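Long-range contacts in DNA polymerase III beta subunit (Streptococcus pyogenes, PDB 2AVT), which forms a ring-shaped sliding clamp that probably encircles DNA and keeps the replicative polymerase on its template: residues A[1-6]-A[95-100]; A[201-206]-A[242-247]. One frame throughout, in Å; residues are numbered along the deposited sequence.

Contact 1. Residues A[1-6]-A[95-100]; sequences MIQFSI and NVKEIE
Glu98 reaches across to the start of the chain and takes the backbone N-H of Ile2. Its CG is anti to the backbone N (chi1 163°) and the chain runs on extended. CB lies beside the N and O of Ile2. CG meets CB and SD of Met1, and CD sits against Met1 CB at 3.6 Å. At the tip, OE1 accepts the bond from Ile2 N through its anti lone pair, at 2.9 Å and almost straight. Glu98 N in turn donates to Ile2 O, so backbone and carboxylate together hold Ile2. Glu98 is a buried residue, and this N-H gives its OE1 a nearly straight hydrogen bond.

Further along, Phe4 and Val96 form an antiparallel hydrogen-bonded pair. Val96 N to Phe4 O is the short bond, at 2.7 Å. Val96 covers one face of the Phe4 ring in a CH-pi contact, with CB 4.0 Å from the ring centroid. Its CG2 touches Phe4 CZ at 3.7 Å. On the other face of the sheet, the Gln3 amide lies alongside the Lys97 chain. Gln3 NE2 also makes a weak bond to Asn95 OD1 at 3.4 Å.

Strand 67-71 continues the sheet beyond Gln3, and Val38 packs on Ile2 and Phe4. This is antiparallel strand pairing inside a beta-sheet of the N-terminal clamp domain, where strand 3-7 lies between 67-71 and 93-99.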
ATOM      1  N   MET A   1       1.910  -8.361  40.668  1.00 44.30           N
ATOM      2  CA  MET A   1       2.244  -8.108  39.238  1.00 41.01           C
ATOM      3  C   MET A   1       1.131  -8.571  38.310  1.00 38.12           C
ATOM      4  O   MET A   1       0.268  -9.357  38.702  1.00 37.21           O
ATOM      5  CB  MET A   1       3.548  -8.808  38.879  1.00 44.43           C
ATOM      6  CG  MET A   1       4.718  -8.365  39.731  1.00 47.43           C
ATOM      7  SD  MET A   1       6.228  -9.178  39.230  1.00 49.51           S
ATOM      8  CE  MET A   1       6.007 -10.757  40.051  1.00 51.82           C
ATOM      9  N   ILE A   2       1.166  -8.075  37.075  1.00 34.40           N
ATOM     10  CA  ILE A   2       0.162  -8.390  36.067  1.00 31.56           C
ATOM     11  C   ILE A   2      -0.004  -9.868  35.778  1.00 31.35           C
ATOM     12  O   ILE A   2       0.963 -10.621  35.748  1.00 30.48           O
ATOM     13  CB  ILE A   2       0.481  -7.708  34.705  1.00 31.15           C
ATOM     14  CG1 ILE A   2       0.374  -6.191  34.836  1.00 31.33           C
ATOM     15  CG2 ILE A   2      -0.480  -8.212  33.621  1.00 26.07           C
ATOM     16  CD1 ILE A   2       0.803  -5.436  33.580  1.00 33.36           C
ATOM     17  N   GLN A   3      -1.251 -10.266  35.552  1.00 32.23           N
ATOM     18  CA  GLN A   3      -1.574 -11.636  35.192  1.00 33.89           C
ATOM     19  C   GLN A   3      -2.996 -11.738  34.672  1.00 32.76           C
ATOM     20  O   GLN A   3      -3.960 -11.555  35.422  1.00 32.91           O
ATOM     21  CB  GLN A   3      -1.414 -12.592  36.369  1.00 36.71           C
ATOM     22  CG  GLN A   3      -1.942 -13.993  36.045  1.00 42.06           C
ATOM     23  CD  GLN A   3      -0.902 -15.078  36.244  1.00 45.89           C
ATOM     24  OE1 GLN A   3      -0.352 -15.232  37.336  1.00 47.62           O
ATOM     25  NE2 GLN A   3      -0.625 -15.835  35.184  1.00 46.47           N
ATOM     26  N   PHE A   4      -3.125 -12.028  33.384  1.00 29.78           N
ATOM     27  CA  PHE A   4      -4.439 -12.177  32.778  1.00 27.81           C
ATOM     28  C   PHE A   4      -4.334 -13.006  31.506  1.00 27.31           C
ATOM     29  O   PHE A   4      -3.256 -13.125  30.918  1.00 25.95           O
ATOM     30  CB  PHE A   4      -5.062 -10.793  32.491  1.00 27.01           C
ATOM     31  CG  PHE A   4      -4.402 -10.018  31.366  1.00 27.09           C
ATOM     32  CD1 PHE A   4      -3.347  -9.147  31.622  1.00 25.40           C
ATOM     33  CD2 PHE A   4      -4.862 -10.132  30.056  1.00 25.34           C
ATOM     34  CE1 PHE A   4      -2.766  -8.399  30.598  1.00 23.55           C
ATOM     35  CE2 PHE A   4      -4.283  -9.384  29.030  1.00 27.32           C
ATOM     36  CZ  PHE A   4      -3.236  -8.518  29.302  1.00 22.36           C
ATOM     37  N   SER A   5      -5.454 -13.599  31.115  1.00 25.17           N
ATOM     38  CA  SER A   5      -5.546 -14.408  29.908  1.00 25.79           C
ATOM     39  C   SER A   5      -6.576 -13.709  29.050  1.00 23.99           C
ATOM     40  O   SER A   5      -7.586 -13.225  29.556  1.00 26.28           O
ATOM     41  CB  SER A   5      -6.023 -15.825  30.239  1.00 28.30           C
ATOM     42  OG  SER A   5      -5.065 -16.499  31.039  1.00 37.04           O
ATOM     43  N   ILE A   6      -6.346 -13.668  27.751  1.00 24.08           N
ATOM     44  CA  ILE A   6      -7.275 -12.975  26.888  1.00 23.31           C
ATOM     45  C   ILE A   6      -7.367 -13.639  25.540  1.00 24.86           C
ATOM     46  O   ILE A   6      -6.456 -14.359  25.128  1.00 27.38           O
ATOM     47  CB  ILE A   6      -6.824 -11.498  26.701  1.00 23.16           C
ATOM     48  CG1 ILE A   6      -7.913 -10.684  26.008  1.00 23.20           C
ATOM     49  CG2 ILE A   6      -5.549 -11.440  25.864  1.00 23.27           C
ATOM     50  CD1 ILE A   6      -7.630  -9.187  26.020  1.00 24.85           C
ATOM     51  N   ASN A  95      -1.883 -15.941  27.510  1.00 25.89           N
ATOM     52  CA  ASN A  95      -1.725 -15.724  28.932  1.00 26.16           C
ATOM     53  C   ASN A  95      -0.590 -14.722  29.065  1.00 25.52           C
ATOM     54  O   ASN A  95       0.463 -14.892  28.451  1.00 22.56           O
ATOM     55  CB  ASN A  95      -1.365 -17.027  29.638  1.00 27.02           C
ATOM     56  CG  ASN A  95      -1.454 -16.913  31.144  1.00 31.32           C
ATOM     57  OD1 ASN A  95      -0.563 -16.375  31.797  1.00 35.68           O
ATOM     58  ND2 ASN A  95      -2.547 -17.416  31.707  1.00 37.20           N
ATOM     59  N   VAL A  96      -0.821 -13.674  29.848  1.00 25.88           N
ATOM     60  CA  VAL A  96       0.158 -12.617  30.058  1.00 26.67           C
ATOM     61  C   VAL A  96       0.550 -12.589  31.518  1.00 28.14           C
ATOM     62  O   VAL A  96      -0.289 -12.340  32.378  1.00 29.02           O
ATOM     63  CB  VAL A  96      -0.426 -11.247  29.682  1.00 26.86           C
ATOM     64  CG1 VAL A  96       0.652 -10.180  29.780  1.00 27.33           C
ATOM     65  CG2 VAL A  96      -1.010 -11.299  28.281  1.00 26.87           C
ATOM     66  N   LYS A  97       1.821 -12.850  31.802  1.00 28.31           N
ATOM     67  CA  LYS A  97       2.289 -12.868  33.178  1.00 29.46           C
ATOM     68  C   LYS A  97       3.543 -12.039  33.365  1.00 28.58           C
ATOM     69  O   LYS A  97       4.575 -12.316  32.756  1.00 30.06           O
ATOM     70  CB  LYS A  97       2.555 -14.313  33.626  1.00 30.52           C
ATOM     71  CG  LYS A  97       2.863 -14.471  35.111  1.00 33.37           C
ATOM     72  CD  LYS A  97       2.941 -15.957  35.488  1.00 37.35           C
ATOM     73  CE  LYS A  97       2.915 -16.163  36.998  1.00 39.42           C
ATOM     74  NZ  LYS A  97       2.531 -17.568  37.356  1.00 42.55           N
ATOM     75  N   GLU A  98       3.453 -11.018  34.207  1.00 29.48           N
ATOM     76  CA  GLU A  98       4.602 -10.170  34.474  1.00 31.05           C
ATOM     77  C   GLU A  98       5.492 -10.847  35.498  1.00 32.56           C
ATOM     78  O   GLU A  98       5.002 -11.481  36.433  1.00 33.27           O
ATOM     79  CB  GLU A  98       4.157  -8.802  35.007  1.00 32.11           C
ATOM     80  CG  GLU A  98       5.266  -8.006  35.700  1.00 33.97           C
ATOM     81  CD  GLU A  98       4.790  -6.649  36.218  1.00 37.69           C
ATOM     82  OE1 GLU A  98       3.572  -6.489  36.459  1.00 39.32           O
ATOM     83  OE2 GLU A  98       5.634  -5.745  36.399  1.00 39.17           O
ATOM     84  N   ILE A  99       6.800 -10.729  35.309  1.00 32.86           N
ATOM     85  CA  ILE A  99       7.757 -11.293  36.249  1.00 34.31           C
ATOM     86  C   ILE A  99       8.674 -10.151  36.644  1.00 36.06           C
ATOM     87  O   ILE A  99       8.410  -9.000  36.291  1.00 35.77           O
ATOM     88  CB  ILE A  99       8.573 -12.453  35.632  1.00 34.34           C
ATOM     89  CG1 ILE A  99       9.316 -11.984  34.379  1.00 35.38           C
ATOM     90  CG2 ILE A  99       7.638 -13.603  35.277  1.00 35.22           C
ATOM     91  CD1 ILE A  99      10.226 -13.057  33.773  1.00 35.89           C
ATOM     92  N   GLU A 100       9.746 -10.457  37.367  1.00 36.26           N
ATOM     93  CA  GLU A 100      10.673  -9.439  37.835  1.00 37.54           C
ATOM     94  C   GLU A 100      11.314  -8.590  36.752  1.00 36.84           C
ATOM     95  O   GLU A 100      11.481  -9.025  35.615  1.00 35.48           O
ATOM     96  CB  GLU A 100      11.789 -10.083  38.665  1.00 41.49           C
ATOM     97  CG  GLU A 100      12.617 -11.106  37.898  1.00 46.82           C
ATOM     98  CD  GLU A 100      13.832 -11.575  38.680  1.00 51.88           C
ATOM     99  OE1 GLU A 100      13.655 -12.106  39.801  1.00 52.47           O
ATOM    100  OE2 GLU A 100      14.965 -11.407  38.171  1.00 54.61           O
TER

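Contact 2. Residues A[201-206]-A[242-247]; sequences VVLPSK and TRLLEG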
ATOM      1  N   VAL A 201     -13.881  26.196  19.868  1.00 40.88           N
ATOM      2  CA  VAL A 201     -12.528  25.670  19.801  1.00 37.89           C
ATOM      3  C   VAL A 201     -12.072  25.404  18.381  1.00 36.95           C
ATOM      4  O   VAL A 201     -12.837  25.527  17.422  1.00 36.38           O
ATOM      5  CB  VAL A 201     -12.412  24.345  20.592  1.00 38.07           C
ATOM      6  CG1 VAL A 201     -12.727  24.578  22.051  1.00 37.34           C
ATOM      7  CG2 VAL A 201     -13.364  23.310  20.009  1.00 37.76           C
ATOM      8  N   VAL A 202     -10.802  25.043  18.260  1.00 34.18           N
ATOM      9  CA  VAL A 202     -10.203  24.721  16.979  1.00 33.89           C
ATOM     10  C   VAL A 202      -9.487  23.401  17.232  1.00 33.86           C
ATOM     11  O   VAL A 202      -8.622  23.314  18.103  1.00 33.31           O
ATOM     12  CB  VAL A 202      -9.193  25.797  16.539  1.00 34.97           C
ATOM     13  CG1 VAL A 202      -8.585  25.418  15.199  1.00 33.07           C
ATOM     14  CG2 VAL A 202      -9.890  27.156  16.441  1.00 32.50           C
ATOM     15  N   LEU A 203      -9.874  22.374  16.485  1.00 34.37           N
ATOM     16  CA  LEU A 203      -9.299  21.047  16.650  1.00 34.34           C
ATOM     17  C   LEU A 203      -8.476  20.646  15.437  1.00 32.70           C
ATOM     18  O   LEU A 203      -8.966  20.684  14.303  1.00 30.76           O
ATOM     19  CB  LEU A 203     -10.418  20.024  16.866  1.00 37.94           C
ATOM     20  CG  LEU A 203      -9.976  18.713  17.512  1.00 40.51           C
ATOM     21  CD1 LEU A 203      -9.393  19.030  18.881  1.00 44.36           C
ATOM     22  CD2 LEU A 203     -11.148  17.767  17.660  1.00 44.29           C
ATOM     23  N   PRO A 204      -7.209  20.251  15.659  1.00 31.54           N
ATOM     24  CA  PRO A 204      -6.316  19.841  14.569  1.00 31.49           C
ATOM     25  C   PRO A 204      -7.057  18.841  13.693  1.00 32.45           C
ATOM     26  O   PRO A 204      -7.608  17.861  14.196  1.00 33.59           O
ATOM     27  CB  PRO A 204      -5.135  19.213  15.314  1.00 31.91           C
ATOM     28  CG  PRO A 204      -5.095  19.973  16.582  1.00 29.43           C
ATOM     29  CD  PRO A 204      -6.559  20.062  16.968  1.00 30.80           C
ATOM     30  N   SER A 205      -7.084  19.088  12.390  1.00 32.64           N
ATOM     31  CA  SER A 205      -7.802  18.215  11.477  1.00 34.42           C
ATOM     32  C   SER A 205      -7.381  16.754  11.510  1.00 36.11           C
ATOM     33  O   SER A 205      -8.225  15.862  11.384  1.00 34.69           O
ATOM     34  CB  SER A 205      -7.698  18.750  10.049  1.00 36.15           C
ATOM     35  OG  SER A 205      -6.348  18.984   9.698  1.00 42.73           O
ATOM     36  N   LYS A 206      -6.088  16.492  11.669  1.00 36.14           N
ATOM     37  CA  LYS A 206      -5.639  15.108  11.693  1.00 36.46           C
ATOM     38  C   LYS A 206      -6.241  14.385  12.884  1.00 33.94           C
ATOM     39  O   LYS A 206      -6.600  13.216  12.794  1.00 33.09           O
ATOM     40  CB  LYS A 206      -4.111  15.023  11.765  1.00 39.94           C
ATOM     41  CG  LYS A 206      -3.594  13.602  11.570  1.00 42.89           C
ATOM     42  CD  LYS A 206      -2.086  13.565  11.377  1.00 47.40           C
ATOM     43  CE  LYS A 206      -1.656  12.236  10.770  1.00 49.50           C
ATOM     44  NZ  LYS A 206      -2.368  11.979   9.478  1.00 51.34           N
ATOM     45  N   THR A 242      -7.840  15.145  22.717  1.00 31.11           N
ATOM     46  CA  THR A 242      -7.166  15.855  21.647  1.00 33.93           C
ATOM     47  C   THR A 242      -6.714  17.229  22.108  1.00 36.44           C
ATOM     48  O   THR A 242      -7.467  17.950  22.764  1.00 34.26           O
ATOM     49  CB  THR A 242      -8.068  16.075  20.440  1.00 37.11           C
ATOM     50  OG1 THR A 242      -8.642  14.828  20.027  1.00 41.93           O
ATOM     51  CG2 THR A 242      -7.251  16.660  19.306  1.00 35.79           C
ATOM     52  N   ARG A 243      -5.477  17.582  21.761  1.00 36.29           N
ATOM     53  CA  ARG A 243      -4.916  18.881  22.111  1.00 38.21           C
ATOM     54  C   ARG A 243      -5.607  19.932  21.246  1.00 35.54           C
ATOM     55  O   ARG A 243      -5.898  19.683  20.078  1.00 34.64           O
ATOM     56  CB  ARG A 243      -3.404  18.870  21.851  1.00 40.00           C
ATOM     57  CG  ARG A 243      -2.731  20.229  21.746  1.00 43.99           C
ATOM     58  CD  ARG A 243      -1.219  20.036  21.608  1.00 47.86           C
ATOM     59  NE  ARG A 243      -0.522  21.230  21.133  1.00 48.69           N
ATOM     60  CZ  ARG A 243      -0.621  21.716  19.898  1.00 50.26           C
ATOM     61  NH1 ARG A 243       0.064  22.803  19.554  1.00 51.46           N
ATOM     62  NH2 ARG A 243      -1.392  21.116  19.002  1.00 49.01           N
ATOM     63  N   LEU A 244      -5.869  21.102  21.823  1.00 35.28           N
ATOM     64  CA  LEU A 244      -6.537  22.178  21.096  1.00 35.75           C
ATOM     65  C   LEU A 244      -5.573  23.229  20.557  1.00 37.29           C
ATOM     66  O   LEU A 244      -4.543  23.519  21.171  1.00 36.53           O
ATOM     67  CB  LEU A 244      -7.561  22.874  22.004  1.00 33.68           C
ATOM     68  CG  LEU A 244      -8.754  22.055  22.513  1.00 33.91           C
ATOM     69  CD1 LEU A 244      -9.617  22.937  23.387  1.00 33.14           C
ATOM     70  CD2 LEU A 244      -9.561  21.517  21.351  1.00 30.76           C
ATOM     71  N   LEU A 245      -5.915  23.795  19.404  1.00 37.53           N
ATOM     72  CA  LEU A 245      -5.096  24.842  18.815  1.00 40.19           C
ATOM     73  C   LEU A 245      -5.556  26.155  19.441  1.00 42.37           C
ATOM     74  O   LEU A 245      -6.726  26.516  19.351  1.00 43.16           O
ATOM     75  CB  LEU A 245      -5.275  24.870  17.297  1.00 37.36           C
ATOM     76  CG  LEU A 245      -4.696  23.658  16.561  1.00 38.22           C
ATOM     77  CD1 LEU A 245      -5.141  23.662  15.106  1.00 35.16           C
ATOM     78  CD2 LEU A 245      -3.169  23.688  16.664  1.00 37.37           C
ATOM     79  N   GLU A 246      -4.643  26.852  20.106  1.00 46.29           N
ATOM     80  CA  GLU A 246      -4.994  28.117  20.742  1.00 50.10           C
ATOM     81  C   GLU A 246      -4.893  29.260  19.751  1.00 50.49           C
ATOM     82  O   GLU A 246      -4.200  29.161  18.735  1.00 50.50           O
ATOM     83  CB  GLU A 246      -4.075  28.405  21.930  1.00 52.83           C
ATOM     84  CG  GLU A 246      -4.031  27.303  22.971  1.00 57.54           C
ATOM     85  CD  GLU A 246      -3.284  27.725  24.221  1.00 61.47           C
ATOM     86  OE1 GLU A 246      -2.227  28.389  24.088  1.00 63.09           O
ATOM     87  OE2 GLU A 246      -3.749  27.384  25.335  1.00 63.64           O
ATOM     88  N   GLY A 247      -5.589  30.349  20.055  1.00 50.97           N
ATOM     89  CA  GLY A 247      -5.559  31.493  19.178  1.00 51.95           C
ATOM     90  C   GLY A 247      -6.940  31.893  18.712  1.00 53.07           C
ATOM     91  O   GLY A 247      -7.933  31.210  18.970  1.00 54.29           O
TER
HETATM   92  O   HOH W   1      -9.025  26.008  20.573  1.00 36.46           O
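Val202 O accepts a hydrogen bond from Leu245 N at 3.0 Å, where 201-204 and 242-245 run 105° apart end to end. The contact belongs to the central domain of the beta clamp. It joins the end of strand 199-204 to the chain leaving strand 238-243, and these strands lie in two different sheets. A water adds a second link: it accepts from Val202 N and donates to Leu245 O at 2.7 Å. Both polar backbone groups of Val202 are thus tied to Leu245, one directly and one through water.

Leu244 and Leu245 each meet two apolar side chains of 201-204. Leu244 sends its two methyls to different partners. CD1 meets Val201 CG1 at 3.8 Å, and CD2 meets Leu203 CD1 at 3.5 Å. Leu245 CG is anti to its own carbonyl carbon (chi1 -69°). Its CD1 then touches Val202 CG1 at 3.9 Å, crossing that side chain at about a right angle. Leu245 CG packs on Pro204 CG at 3.7 Å, the two side chains lying alongside each other but pointing opposite ways. Pro204 is the N-cap of helix 205-214, so the contact sits right at the start of that helix. Pro204 CD rests 3.2 Å from Arg243 O.

Leu203 also packs on Ile231 and Phe233 of strand 230-234, and on Leu208 of the helix. Thr242 OG1 is buried here and has no polar partner in the model. The tightest carbon pair is beside it, with Leu203 CD1 only 3.2 Å from Thr242 CG2.

Overall arrangement
The two contacts lie in different domains of one chain and do not touch. Their centres are about 38 Å apart, and their nearest atoms about 25 Å. Along the sequence, both segments of contact 1 precede those of contact 2. Contact 1 is far from the middle of the chain, its centre about 36 Å from the chain centre; contact 2 is about 12 Å from it. Contact 1 pairs neighbouring strands within one sheet, whereas contact 2 connects two sheets. One of those sheets spans the N-terminal and central domains, where strand 52-59 pairs with 238-243. The other runs from the central into the C-terminal domain. The second chain of the assembly touches neither contact.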